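Local coordinates for protein methylmalonate-semialdehyde dehydrogenase (PDB 4ZZ7) that catalyses the NAD-dependent, acylating oxidation of methylmalonate semialdehyde, probably giving propionyl-CoA as in related members of the aldehyde dehydrogenase family, at residues Ala347-Asp352 against Thr370-Val375; His9-Gln14 against Val200-Asn205; Asn27-Glu32 against Gly364-Gly369; Pro444-Tyr449 against His464-Asp469. All blocks are in the same frame, centred on the assembly; numbering follows the deposited sequence.

Interaction 1. Residues Ala347-Asp352 against Thr370-Val375; sequences ATIVVD and TLIDHV
T348 pairs with D373 and V351 with L371 in a short antiparallel ladder interrupted by a classic beta bulge: V350 and V351 both stand opposite L371. The ladder places strand 348-351 beside strand 370-373, which on its other side runs parallel to strand 390-396 in the mixed sheet of the catalytic domain.

Backbone bonds come as two reciprocal pairs. T348 N reaches D373 O at 2.9 Å and D373 N returns to T348 O. Past the bulge, V351 N donates to L371 O, and L371 N binds V351 O at 3.0 Å.

The packing falls on two faces. A347 CB touches I372 CG2 at 3.5 Å, and I349 lies alongside I372, pointing the same way, with I349 CD1 3.8 Å from I372 CG1; I339 and A342 of helix 329-344 cover this face. On the other face V351 CG2 rests on L371 CB (3.8 Å) and V350 CG2 sits 3.5 Å from D373 CB, under helix 296-308. The D373 carboxylate itself is salt-bridged to R395.

One polar side-chain pair finishes the ladder. T348 keeps OG1 anti to its carbonyl carbon (chi1 -46°), alongside H374, and OG1 shares a hydrogen bond of 2.9 Å with H374 ND1 at the edge of the imidazole.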
loop_
_atom_site.group_PDB
_atom_site.type_symbol
_atom_site.label_atom_id
_atom_site.label_comp_id
_atom_site.label_asym_id
_atom_site.label_seq_id
_atom_site.Cartn_x
_atom_site.Cartn_y
_atom_site.Cartn_z
ATOM N N ALA A 347 -16.180 -44.037 -21.165
ATOM C CA ALA A 347 -14.980 -43.811 -20.333
ATOM C C ALA A 347 -14.566 -45.076 -19.612
ATOM O O ALA A 347 -15.414 -45.875 -19.245
ATOM C CB ALA A 347 -15.211 -42.694 -19.320
ATOM N N THR A 348 -13.260 -45.232 -19.408
ATOM C CA THR A 348 -12.671 -46.385 -18.710
ATOM C C THR A 348 -12.711 -46.189 -17.173
ATOM O O THR A 348 -12.140 -45.226 -16.638
ATOM C CB THR A 348 -11.189 -46.611 -19.144
ATOM O OG1 THR A 348 -11.055 -46.537 -20.572
ATOM C CG2 THR A 348 -10.660 -47.958 -18.646
ATOM N N ILE A 349 -13.385 -47.093 -16.464
ATOM C CA ILE A 349 -13.456 -47.023 -15.002
ATOM C C ILE A 349 -12.290 -47.820 -14.422
ATOM O O ILE A 349 -12.456 -48.925 -13.918
ATOM C CB ILE A 349 -14.812 -47.525 -14.450
ATOM C CG1 ILE A 349 -15.987 -46.723 -15.039
ATOM C CG2 ILE A 349 -14.857 -47.448 -12.921
ATOM C CD1 ILE A 349 -15.964 -45.226 -14.768
ATOM N N VAL A 350 -11.109 -47.209 -14.469
ATOM C CA VAL A 350 -9.848 -47.845 -14.038
ATOM C C VAL A 350 -9.871 -48.325 -12.594
ATOM O O VAL A 350 -9.394 -49.410 -12.322
ATOM C CB VAL A 350 -8.633 -46.899 -14.188
ATOM C CG1 VAL A 350 -7.348 -47.575 -13.713
ATOM C CG2 VAL A 350 -8.461 -46.452 -15.629
ATOM N N VAL A 351 -10.370 -47.500 -11.678
ATOM C CA VAL A 351 -10.543 -47.901 -10.274
ATOM C C VAL A 351 -11.980 -47.618 -9.861
ATOM O O VAL A 351 -12.420 -46.474 -9.943
ATOM C CB VAL A 351 -9.578 -47.158 -9.322
ATOM C CG1 VAL A 351 -9.666 -47.730 -7.913
ATOM C CG2 VAL A 351 -8.142 -47.264 -9.809
ATOM N N ASP A 352 -12.709 -48.649 -9.432
ATOM C CA ASP A 352 -14.149 -48.526 -9.177
ATOM C C ASP A 352 -14.352 -48.423 -7.674
ATOM O O ASP A 352 -13.898 -49.289 -6.918
ATOM C CB ASP A 352 -14.903 -49.723 -9.766
ATOM C CG ASP A 352 -16.386 -49.491 -9.900
ATOM O OD1 ASP A 352 -16.946 -48.494 -9.451
ATOM O OD2 ASP A 352 -17.042 -50.341 -10.482
ATOM N N THR A 370 -12.339 -43.246 -6.813
ATOM C CA THR A 370 -12.459 -43.797 -8.159
ATOM C C THR A 370 -11.583 -43.036 -9.155
ATOM O O THR A 370 -11.400 -41.836 -9.020
ATOM C CB THR A 370 -13.933 -43.813 -8.650
ATOM O OG1 THR A 370 -14.212 -42.643 -9.415
ATOM C CG2 THR A 370 -14.896 -43.893 -7.511
ATOM N N LEU A 371 -11.073 -43.754 -10.156
ATOM C CA LEU A 371 -10.288 -43.178 -11.250
ATOM C C LEU A 371 -11.011 -43.475 -12.547
ATOM O O LEU A 371 -11.336 -44.632 -12.798
ATOM C CB LEU A 371 -8.914 -43.812 -11.300
ATOM C CG LEU A 371 -7.775 -42.925 -11.789
ATOM C CD1 LEU A 371 -6.496 -43.731 -11.906
ATOM C CD2 LEU A 371 -8.082 -42.305 -13.133
ATOM N N ILE A 372 -11.285 -42.444 -13.350
ATOM C CA ILE A 372 -11.887 -42.610 -14.690
ATOM C C ILE A 372 -10.831 -42.199 -15.718
ATOM O O ILE A 372 -10.133 -41.223 -15.504
ATOM C CB ILE A 372 -13.164 -41.774 -14.854
ATOM C CG1 ILE A 372 -14.142 -42.103 -13.728
ATOM C CG2 ILE A 372 -13.811 -42.095 -16.181
ATOM C CD1 ILE A 372 -15.412 -41.276 -13.714
ATOM N N ASP A 373 -10.688 -42.945 -16.810
ATOM C CA ASP A 373 -9.663 -42.646 -17.830
ATOM C C ASP A 373 -10.372 -42.491 -19.176
ATOM O O ASP A 373 -11.523 -42.917 -19.336
ATOM C CB ASP A 373 -8.572 -43.747 -17.839
ATOM C CG ASP A 373 -7.294 -43.383 -18.670
ATOM O OD1 ASP A 373 -7.063 -42.221 -19.063
ATOM O OD2 ASP A 373 -6.497 -44.304 -18.941
ATOM N N HIS A 374 -9.704 -41.818 -20.116
ATOM C CA HIS A 374 -10.234 -41.562 -21.478
ATOM C C HIS A 374 -11.562 -40.804 -21.456
ATOM O O HIS A 374 -12.528 -41.196 -22.125
ATOM C CB HIS A 374 -10.377 -42.867 -22.278
ATOM C CG HIS A 374 -9.125 -43.681 -22.313
ATOM N ND1 HIS A 374 -8.995 -44.876 -21.636
ATOM C CD2 HIS A 374 -7.931 -43.452 -22.911
ATOM C CE1 HIS A 374 -7.779 -45.358 -21.829
ATOM N NE2 HIS A 374 -7.111 -44.509 -22.593
ATOM N N VAL A 375 -11.600 -39.720 -20.682
ATOM C CA VAL A 375 -12.807 -38.901 -20.589
ATOM C C VAL A 375 -12.673 -37.833 -21.651
ATOM O O VAL A 375 -11.548 -37.466 -22.027
ATOM C CB VAL A 375 -13.065 -38.293 -19.178
ATOM C CG1 VAL A 375 -12.722 -39.273 -18.070
ATOM C CG2 VAL A 375 -12.301 -37.010 -18.972
#

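Interaction 2. Residues His9-Gln14 against Val200-Asn205; sequences HLINGQ and VMNVVN
H9 sets CG anti to its own carbonyl carbon (chi1 -45°), beside the backbone N, and N202 places its CG in the same way. H9 ND1 accepts from N205 N at 3.2 Å, with the donor tilted 31° from the ring plane. The ring meets N205 CB at its edge, its plane 37° from that of the N205 amide, whose ND2 is bonded to G8 O. An alanine in place of H9 would probably leave N205 N without this acceptor and D38 without its weak bond from NE2.

At the other end N202 OD1 takes N12 N at 3.1 Å, nearly along the C=O axis. Between the two grips lies a single antiparallel bridge: L10 N to V203 O at 3.0 Å, V203 N to L10 O at 2.9 Å. L10 and V203 both also pack on A188 of helix 182-193. A water donates to M201 O (2.8 Å) and accepts weakly from G13 N.

V204 and N202 bond through their backbones to L174 of strand 171-175, and 201-203 is the outermost strand of that mostly parallel NAD-binding sheet. This is a Rossmann-type domain, whose edge strand meets strand 6-10 of the N-terminal sheet through a single bridge.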
loop_
_atom_site.group_PDB
_atom_site.type_symbol
_atom_site.label_atom_id
_atom_site.label_comp_id
_atom_site.label_asym_id
_atom_site.label_seq_id
_atom_site.Cartn_x
_atom_site.Cartn_y
_atom_site.Cartn_z
ATOM N N HIS A 9 -30.612 -21.386 17.540
ATOM C CA HIS A 9 -30.099 -20.201 16.904
ATOM C C HIS A 9 -29.454 -19.333 17.958
ATOM O O HIS A 9 -29.886 -19.309 19.094
ATOM C CB HIS A 9 -31.227 -19.392 16.283
ATOM C CG HIS A 9 -32.210 -20.203 15.510
ATOM N ND1 HIS A 9 -31.851 -20.960 14.424
ATOM C CD2 HIS A 9 -33.549 -20.358 15.652
ATOM C CE1 HIS A 9 -32.919 -21.559 13.928
ATOM N NE2 HIS A 9 -33.965 -21.209 14.657
ATOM N N LEU A 10 -28.429 -18.599 17.562
ATOM C CA LEU A 10 -27.752 -17.660 18.429
ATOM C C LEU A 10 -28.232 -16.273 18.050
ATOM O O LEU A 10 -27.877 -15.756 16.988
ATOM C CB LEU A 10 -26.244 -17.788 18.226
ATOM C CG LEU A 10 -25.331 -16.846 19.002
ATOM C CD1 LEU A 10 -25.579 -16.939 20.496
ATOM C CD2 LEU A 10 -23.882 -17.190 18.677
ATOM N N ILE A 11 -29.059 -15.683 18.905
ATOM C CA ILE A 11 -29.559 -14.332 18.671
ATOM C C ILE A 11 -29.425 -13.460 19.907
ATOM O O ILE A 11 -30.060 -13.702 20.923
ATOM C CB ILE A 11 -31.033 -14.331 18.235
ATOM C CG1 ILE A 11 -31.197 -15.137 16.945
ATOM C CG2 ILE A 11 -31.521 -12.902 18.036
ATOM C CD1 ILE A 11 -32.621 -15.244 16.433
ATOM N N ASN A 12 -28.627 -12.409 19.785
ATOM C CA ASN A 12 -28.295 -11.525 20.898
ATOM C C ASN A 12 -27.706 -12.300 22.089
ATOM O O ASN A 12 -28.109 -12.117 23.231
ATOM C CB ASN A 12 -29.513 -10.686 21.295
ATOM C CG ASN A 12 -29.134 -9.302 21.821
ATOM O OD1 ASN A 12 -28.600 -8.467 21.094
ATOM N ND2 ASN A 12 -29.439 -9.046 23.068
ATOM N N GLY A 13 -26.744 -13.173 21.788
ATOM C CA GLY A 13 -25.949 -13.870 22.809
ATOM C C GLY A 13 -26.697 -14.946 23.572
ATOM O O GLY A 13 -26.334 -15.287 24.706
ATOM N N GLN A 14 -27.743 -15.486 22.957
ATOM C CA GLN A 14 -28.568 -16.462 23.618
ATOM C C GLN A 14 -29.119 -17.457 22.651
ATOM O O GLN A 14 -29.489 -17.093 21.540
ATOM C CB GLN A 14 -29.705 -15.759 24.321
ATOM C CG GLN A 14 -29.244 -14.998 25.549
ATOM C CD GLN A 14 -30.388 -14.593 26.420
ATOM O OE1 GLN A 14 -31.554 -14.801 26.070
ATOM N NE2 GLN A 14 -30.073 -14.007 27.571
ATOM N N VAL A 200 -23.699 -8.643 18.094
ATOM C CA VAL A 200 -22.753 -8.335 17.010
ATOM C C VAL A 200 -22.590 -9.528 16.085
ATOM O O VAL A 200 -22.446 -9.349 14.887
ATOM C CB VAL A 200 -21.361 -7.906 17.548
ATOM C CG1 VAL A 200 -20.361 -7.701 16.412
ATOM C CG2 VAL A 200 -21.468 -6.629 18.376
ATOM N N MET A 201 -22.584 -10.735 16.652
ATOM C CA MET A 201 -22.607 -11.956 15.855
ATOM C C MET A 201 -23.917 -12.705 16.118
ATOM O O MET A 201 -24.367 -12.829 17.250
ATOM C CB MET A 201 -21.415 -12.828 16.212
ATOM C CG MET A 201 -21.390 -14.183 15.543
ATOM S SD MET A 201 -21.378 -13.941 13.788
ATOM C CE MET A 201 -21.000 -15.598 13.234
ATOM N N ASN A 202 -24.516 -13.209 15.052
ATOM C CA ASN A 202 -25.740 -13.991 15.143
ATOM C C ASN A 202 -25.661 -15.191 14.195
ATOM O O ASN A 202 -25.070 -15.094 13.118
ATOM C CB ASN A 202 -26.932 -13.120 14.783
ATOM C CG ASN A 202 -27.106 -11.948 15.730
ATOM O OD1 ASN A 202 -27.548 -12.133 16.840
ATOM N ND2 ASN A 202 -26.773 -10.741 15.289
ATOM N N VAL A 203 -26.229 -16.321 14.609
ATOM C CA VAL A 203 -26.316 -17.507 13.754
ATOM C C VAL A 203 -27.778 -17.863 13.646
ATOM O O VAL A 203 -28.459 -18.036 14.637
ATOM C CB VAL A 203 -25.517 -18.722 14.292
ATOM C CG1 VAL A 203 -25.621 -19.901 13.323
ATOM C CG2 VAL A 203 -24.066 -18.342 14.482
ATOM N N VAL A 204 -28.272 -17.981 12.438
ATOM C CA VAL A 204 -29.689 -18.229 12.254
ATOM C C VAL A 204 -29.800 -19.385 11.260
ATOM O O VAL A 204 -29.471 -19.257 10.090
ATOM C CB VAL A 204 -30.391 -16.903 11.878
ATOM C CG1 VAL A 204 -30.484 -16.691 10.378
ATOM C CG2 VAL A 204 -31.739 -16.802 12.554
ATOM N N ASN A 205 -30.128 -20.562 11.775
ATOM C CA ASN A 205 -30.268 -21.785 10.951
ATOM C C ASN A 205 -31.563 -21.841 10.154
ATOM O O ASN A 205 -32.614 -21.372 10.613
ATOM C CB ASN A 205 -30.165 -23.022 11.823
ATOM C CG ASN A 205 -28.759 -23.324 12.187
ATOM O OD1 ASN A 205 -27.972 -23.653 11.312
ATOM N ND2 ASN A 205 -28.421 -23.217 13.466
HETATM O O HOH W 1 -25.149 -12.608 19.977
#

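Interaction 3. Residues Asn27-Glu32 against Gly364-Gly369; sequences NPATGE and GFFVGG
F365 N donates to P28 O at the tip of a beta hairpin, the turn between strands 22-27 and 32-38 that closes with a G1 beta bulge in which G31 and E32 both face N27. Two side-chain turns brace this tip: N27 OD1 accepts from A29 N as an Asx turn, and T30 OG1 accepts from E32 N as an ST turn.

A single hydrogen bond crosses the contact. It is nearly straight, 2.8 Å from F365 N to P28 O with N-H...O at 169°. F365 is the centre of an inverse gamma turn.

Weaker CA-H...O contacts surround it. G364 CA lies 3.4 Å from P28 O and 3.2 Å from A29 O. A CB on G364 would run into both of those carbonyl oxygens, which fits glycine at this place.

The phenyl rings supply the rest. F365 turns one face to P28 O, while its CD2 lies 3.5 Å from P28 CB and its CZ reaches G31 CA at 3.8 Å; beyond the hairpin the same ring packs on R329 and Q332 of helix 329-344. An alanine here would probably open a gap beside P28 and G31, since the CD2 and CZ contacts go with the ring, and lose the ring's packing on R329 and Q332. F366, which also touches P325 and P359, offers its edge instead of a face: A29 O lies near the ring plane, 3.2 Å from F366 CE2, and A29 CB stands 4.0 Å from F366 CZ.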
loop_
_atom_site.group_PDB
_atom_site.type_symbol
_atom_site.label_atom_id
_atom_site.label_comp_id
_atom_site.label_asym_id
_atom_site.label_seq_id
_atom_site.Cartn_x
_atom_site.Cartn_y
_atom_site.Cartn_z
ATOM N N ASN A 27 -25.946 -38.476 10.823
ATOM C CA ASN A 27 -24.572 -38.941 10.867
ATOM C C ASN A 27 -24.346 -39.675 9.526
ATOM O O ASN A 27 -24.881 -40.763 9.332
ATOM C CB ASN A 27 -24.359 -39.875 12.061
ATOM C CG ASN A 27 -22.911 -40.322 12.208
ATOM O OD1 ASN A 27 -22.117 -40.323 11.251
ATOM N ND2 ASN A 27 -22.563 -40.717 13.411
ATOM N N PRO A 28 -23.580 -39.081 8.597
ATOM C CA PRO A 28 -23.452 -39.677 7.253
ATOM C C PRO A 28 -22.624 -40.961 7.170
ATOM O O PRO A 28 -22.688 -41.645 6.137
ATOM C CB PRO A 28 -22.798 -38.567 6.432
ATOM C CG PRO A 28 -22.037 -37.768 7.434
ATOM C CD PRO A 28 -22.831 -37.818 8.711
ATOM N N ALA A 29 -21.855 -41.271 8.227
ATOM C CA ALA A 29 -21.149 -42.573 8.360
ATOM C C ALA A 29 -22.116 -43.748 8.556
ATOM O O ALA A 29 -22.054 -44.726 7.821
ATOM C CB ALA A 29 -20.159 -42.536 9.516
ATOM N N THR A 30 -22.999 -43.630 9.547
ATOM C CA THR A 30 -23.996 -44.653 9.858
ATOM C C THR A 30 -25.261 -44.529 8.997
ATOM O O THR A 30 -25.922 -45.528 8.706
ATOM C CB THR A 30 -24.413 -44.565 11.319
ATOM O OG1 THR A 30 -25.076 -43.324 11.545
ATOM C CG2 THR A 30 -23.204 -44.642 12.234
ATOM N N GLY A 31 -25.595 -43.311 8.586
ATOM C CA GLY A 31 -26.828 -43.057 7.835
ATOM C C GLY A 31 -28.049 -42.816 8.719
ATOM O O GLY A 31 -29.173 -42.736 8.216
ATOM N N GLU A 32 -27.822 -42.658 10.027
ATOM C CA GLU A 32 -28.888 -42.503 11.033
ATOM C C GLU A 32 -29.112 -41.033 11.429
ATOM O O GLU A 32 -28.182 -40.233 11.467
ATOM C CB GLU A 32 -28.561 -43.347 12.283
ATOM C CG GLU A 32 -28.541 -44.856 12.026
ATOM C CD GLU A 32 -27.966 -45.672 13.178
ATOM O OE1 GLU A 32 -27.725 -46.884 12.978
ATOM O OE2 GLU A 32 -27.734 -45.123 14.276
ATOM N N GLY A 364 -23.931 -46.148 5.420
ATOM C CA GLY A 364 -23.996 -44.700 5.329
ATOM C C GLY A 364 -23.557 -44.305 3.940
ATOM O O GLY A 364 -23.446 -45.170 3.058
ATOM N N PHE A 365 -23.265 -43.019 3.744
ATOM C CA PHE A 365 -23.174 -42.448 2.377
ATOM C C PHE A 365 -21.731 -42.476 1.837
ATOM O O PHE A 365 -21.145 -41.453 1.496
ATOM C CB PHE A 365 -23.823 -41.051 2.315
ATOM C CG PHE A 365 -25.008 -40.895 3.235
ATOM C CD1 PHE A 365 -26.016 -41.841 3.257
ATOM C CD2 PHE A 365 -25.095 -39.818 4.096
ATOM C CE1 PHE A 365 -27.081 -41.717 4.119
ATOM C CE2 PHE A 365 -26.176 -39.684 4.944
ATOM C CZ PHE A 365 -27.166 -40.639 4.961
ATOM N N PHE A 366 -21.198 -43.691 1.728
ATOM C CA PHE A 366 -19.800 -43.929 1.417
ATOM C C PHE A 366 -19.557 -44.175 -0.058
ATOM O O PHE A 366 -20.225 -45.007 -0.670
ATOM C CB PHE A 366 -19.278 -45.120 2.230
ATOM C CG PHE A 366 -18.942 -44.765 3.648
ATOM C CD1 PHE A 366 -17.786 -44.052 3.935
ATOM C CD2 PHE A 366 -19.791 -45.109 4.692
ATOM C CE1 PHE A 366 -17.474 -43.686 5.228
ATOM C CE2 PHE A 366 -19.480 -44.753 5.997
ATOM C CZ PHE A 366 -18.322 -44.033 6.264
ATOM N N VAL A 367 -18.589 -43.448 -0.612
ATOM C CA VAL A 367 -18.100 -43.674 -1.977
ATOM C C VAL A 367 -16.576 -43.772 -1.935
ATOM O O VAL A 367 -15.892 -42.949 -1.320
ATOM C CB VAL A 367 -18.490 -42.540 -2.949
ATOM C CG1 VAL A 367 -17.946 -42.816 -4.350
ATOM C CG2 VAL A 367 -20.008 -42.349 -2.993
ATOM N N GLY A 368 -16.047 -44.787 -2.600
ATOM C CA GLY A 368 -14.621 -45.029 -2.563
ATOM C C GLY A 368 -13.931 -44.231 -3.631
ATOM O O GLY A 368 -14.551 -43.803 -4.594
ATOM N N GLY A 369 -12.633 -44.055 -3.477
ATOM C CA GLY A 369 -11.852 -43.279 -4.435
ATOM C C GLY A 369 -11.851 -43.949 -5.796
ATOM O O GLY A 369 -11.429 -45.087 -5.917
#

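Interaction 4. Residues Pro444-Tyr449 against His464-Asp469; sequences PVPVAY and HAYGPD
Y466, just ahead of helix 467-473, points its ring into the loop 444-449 and makes the largest single share of the contact. Its CG takes the crowded position between the backbone N and the carbonyl carbon (chi1 67°), and the phenol comes edge-on against the loop backbone. P446 O and V447 O both lie in the ring plane at this edge, V447 O 3.6 Å from Y466 CE1. Y466 OH donates to P446 O; the modelled 2.3 Å is very short and, at this resolution, its exact length is doubtful.

The side chains of V445 and P446 stand at about a right angle to the tyrosine. They meet it through its hydroxyl, V445 CG1 at 3.8 Å and P446 CB at 3.9 Å from Y466 OH. A448 contributes through CA, which lies near Y466 CE1. F452 packs against both P446 and Y466, and the ring of W160 meets that of Y466 with the planes about 50° apart.

Further along, the backbones close in. G467 CA makes a CA-H...O contact of 3.4 Å with A448 O, and P468 CD touches Y449 O at 3.8 Å, a carbonyl that also takes a hydrogen bond from K122 of the third subunit. Within 464-469, D469 OD2 accepts from H464 N, while OD1 forms salt bridges with R472 and R477 of the second subunit.

The contact joins the 444-449 loop to the segment leading into helix 467-473, between the subunit interfaces and the cofactor site: the V445 side chain lies about 7 Å from that of C283, an NAD(+)-binding residue, and the Y466 side chain about 8 Å from the bound NAD.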
loop_
_atom_site.group_PDB
_atom_site.type_symbol
_atom_site.label_atom_id
_atom_site.label_comp_id
_atom_site.label_asym_id
_atom_site.label_seq_id
_atom_site.Cartn_x
_atom_site.Cartn_y
_atom_site.Cartn_z
ATOM N N PRO A 444 -3.931 -24.764 -4.968
ATOM C CA PRO A 444 -3.356 -23.430 -4.776
ATOM C C PRO A 444 -4.344 -22.527 -4.078
ATOM O O PRO A 444 -4.828 -21.570 -4.665
ATOM C CB PRO A 444 -3.073 -22.970 -6.204
ATOM C CG PRO A 444 -4.117 -23.648 -7.025
ATOM C CD PRO A 444 -4.404 -24.958 -6.353
ATOM N N VAL A 445 -4.639 -22.865 -2.820
ATOM C CA VAL A 445 -5.544 -22.107 -1.969
ATOM C C VAL A 445 -4.796 -20.899 -1.384
ATOM O O VAL A 445 -3.779 -21.057 -0.689
ATOM C CB VAL A 445 -6.093 -22.959 -0.839
ATOM C CG1 VAL A 445 -7.032 -22.139 0.021
ATOM C CG2 VAL A 445 -6.855 -24.132 -1.397
ATOM N N PRO A 446 -5.276 -19.682 -1.699
ATOM C CA PRO A 446 -4.635 -18.535 -1.132
ATOM C C PRO A 446 -4.668 -18.511 0.402
ATOM O O PRO A 446 -5.666 -18.888 1.017
ATOM C CB PRO A 446 -5.448 -17.381 -1.715
ATOM C CG PRO A 446 -5.932 -17.881 -3.013
ATOM C CD PRO A 446 -6.266 -19.297 -2.727
ATOM N N VAL A 447 -3.570 -18.046 0.982
ATOM C CA VAL A 447 -3.427 -17.927 2.412
ATOM C C VAL A 447 -4.297 -16.759 2.913
ATOM O O VAL A 447 -4.651 -15.862 2.145
ATOM C CB VAL A 447 -1.956 -17.690 2.778
ATOM C CG1 VAL A 447 -1.726 -17.786 4.287
ATOM C CG2 VAL A 447 -1.081 -18.730 2.123
ATOM N N ALA A 448 -4.640 -16.784 4.200
ATOM C CA ALA A 448 -5.492 -15.773 4.854
ATOM C C ALA A 448 -5.191 -14.325 4.547
ATOM O O ALA A 448 -6.103 -13.496 4.638
ATOM C CB ALA A 448 -5.437 -15.963 6.368
ATOM N N TYR A 449 -3.915 -14.029 4.260
ATOM C CA TYR A 449 -3.448 -12.662 3.876
ATOM C C TYR A 449 -3.546 -12.420 2.360
ATOM O O TYR A 449 -3.062 -11.420 1.836
ATOM C CB TYR A 449 -2.033 -12.287 4.419
ATOM C CG TYR A 449 -0.922 -13.333 4.314
ATOM C CD1 TYR A 449 -0.885 -14.447 5.171
ATOM C CD2 TYR A 449 0.140 -13.190 3.405
ATOM C CE1 TYR A 449 0.147 -15.387 5.108
ATOM C CE2 TYR A 449 1.168 -14.149 3.325
ATOM C CZ TYR A 449 1.161 -15.250 4.183
ATOM O OH TYR A 449 2.138 -16.219 4.159
ATOM N N HIS A 464 -13.170 -10.427 -3.923
ATOM C CA HIS A 464 -13.095 -11.838 -3.607
ATOM C C HIS A 464 -13.213 -12.115 -2.130
ATOM O O HIS A 464 -13.366 -11.204 -1.346
ATOM C CB HIS A 464 -11.828 -12.375 -4.224
ATOM C CG HIS A 464 -11.861 -12.313 -5.712
ATOM N ND1 HIS A 464 -10.926 -12.935 -6.512
ATOM C CD2 HIS A 464 -12.746 -11.727 -6.554
ATOM C CE1 HIS A 464 -11.234 -12.731 -7.779
ATOM N NE2 HIS A 464 -12.328 -11.997 -7.830
ATOM N N ALA A 465 -13.198 -13.396 -1.780
ATOM C CA ALA A 465 -13.404 -13.855 -0.408
ATOM C C ALA A 465 -12.149 -13.710 0.425
ATOM O O ALA A 465 -11.029 -13.897 -0.076
ATOM C CB ALA A 465 -13.886 -15.299 -0.369
ATOM N N TYR A 466 -12.406 -13.334 1.691
ATOM C CA TYR A 466 -11.448 -13.151 2.792
ATOM C C TYR A 466 -10.296 -12.265 2.399
ATOM O O TYR A 466 -10.352 -11.647 1.367
ATOM C CB TYR A 466 -11.068 -14.500 3.474
ATOM C CG TYR A 466 -10.270 -15.575 2.739
ATOM C CD1 TYR A 466 -8.897 -15.540 2.733
ATOM C CD2 TYR A 466 -10.884 -16.693 2.197
ATOM C CE1 TYR A 466 -8.148 -16.552 2.144
ATOM C CE2 TYR A 466 -10.144 -17.706 1.617
ATOM C CZ TYR A 466 -8.765 -17.628 1.587
ATOM O OH TYR A 466 -7.994 -18.612 1.002
ATOM N N GLY A 467 -9.281 -12.140 3.233
ATOM C CA GLY A 467 -8.068 -11.411 2.845
ATOM C C GLY A 467 -8.287 -9.926 2.692
ATOM O O GLY A 467 -9.188 -9.388 3.333
ATOM N N PRO A 468 -7.482 -9.260 1.819
ATOM C CA PRO A 468 -7.633 -7.810 1.609
ATOM C C PRO A 468 -8.960 -7.367 0.985
ATOM O O PRO A 468 -9.520 -6.321 1.363
ATOM C CB PRO A 468 -6.506 -7.483 0.643
ATOM C CG PRO A 468 -5.508 -8.571 0.865
ATOM C CD PRO A 468 -6.370 -9.779 0.995
ATOM N N ASP A 469 -9.459 -8.146 0.041
ATOM C CA ASP A 469 -10.711 -7.819 -0.597
ATOM C C ASP A 469 -11.859 -7.806 0.369
ATOM O O ASP A 469 -12.779 -7.014 0.193
ATOM C CB ASP A 469 -10.980 -8.777 -1.730
ATOM C CG ASP A 469 -10.103 -8.494 -2.924
ATOM O OD1 ASP A 469 -9.139 -7.724 -2.812
ATOM O OD2 ASP A 469 -10.368 -9.007 -4.016
#

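How the interactions relate
From the N terminus, the 9-14 arm of interaction 2 comes first, and 27-32 of interaction 3 follows before the chain returns at 200-205 to close interaction 2. Interactions 2 and 3 cross. Interaction 1 opens at 347-352, interaction 3 closes at 364-369, and interaction 1 closes at 370-375, so these two cross as well; they touch, with V351 CG1 3.8 Å from G369 O. Interaction 4, a short loop, comes last, in series. Interactions 2 and 3 fasten the N-terminal strands to the NAD-binding sheet and to the loop leading into strand 370-373, while interaction 1 pairs that strand with 348-351 and interaction 4 ties loop 444-449 to the segment before helix 467-473.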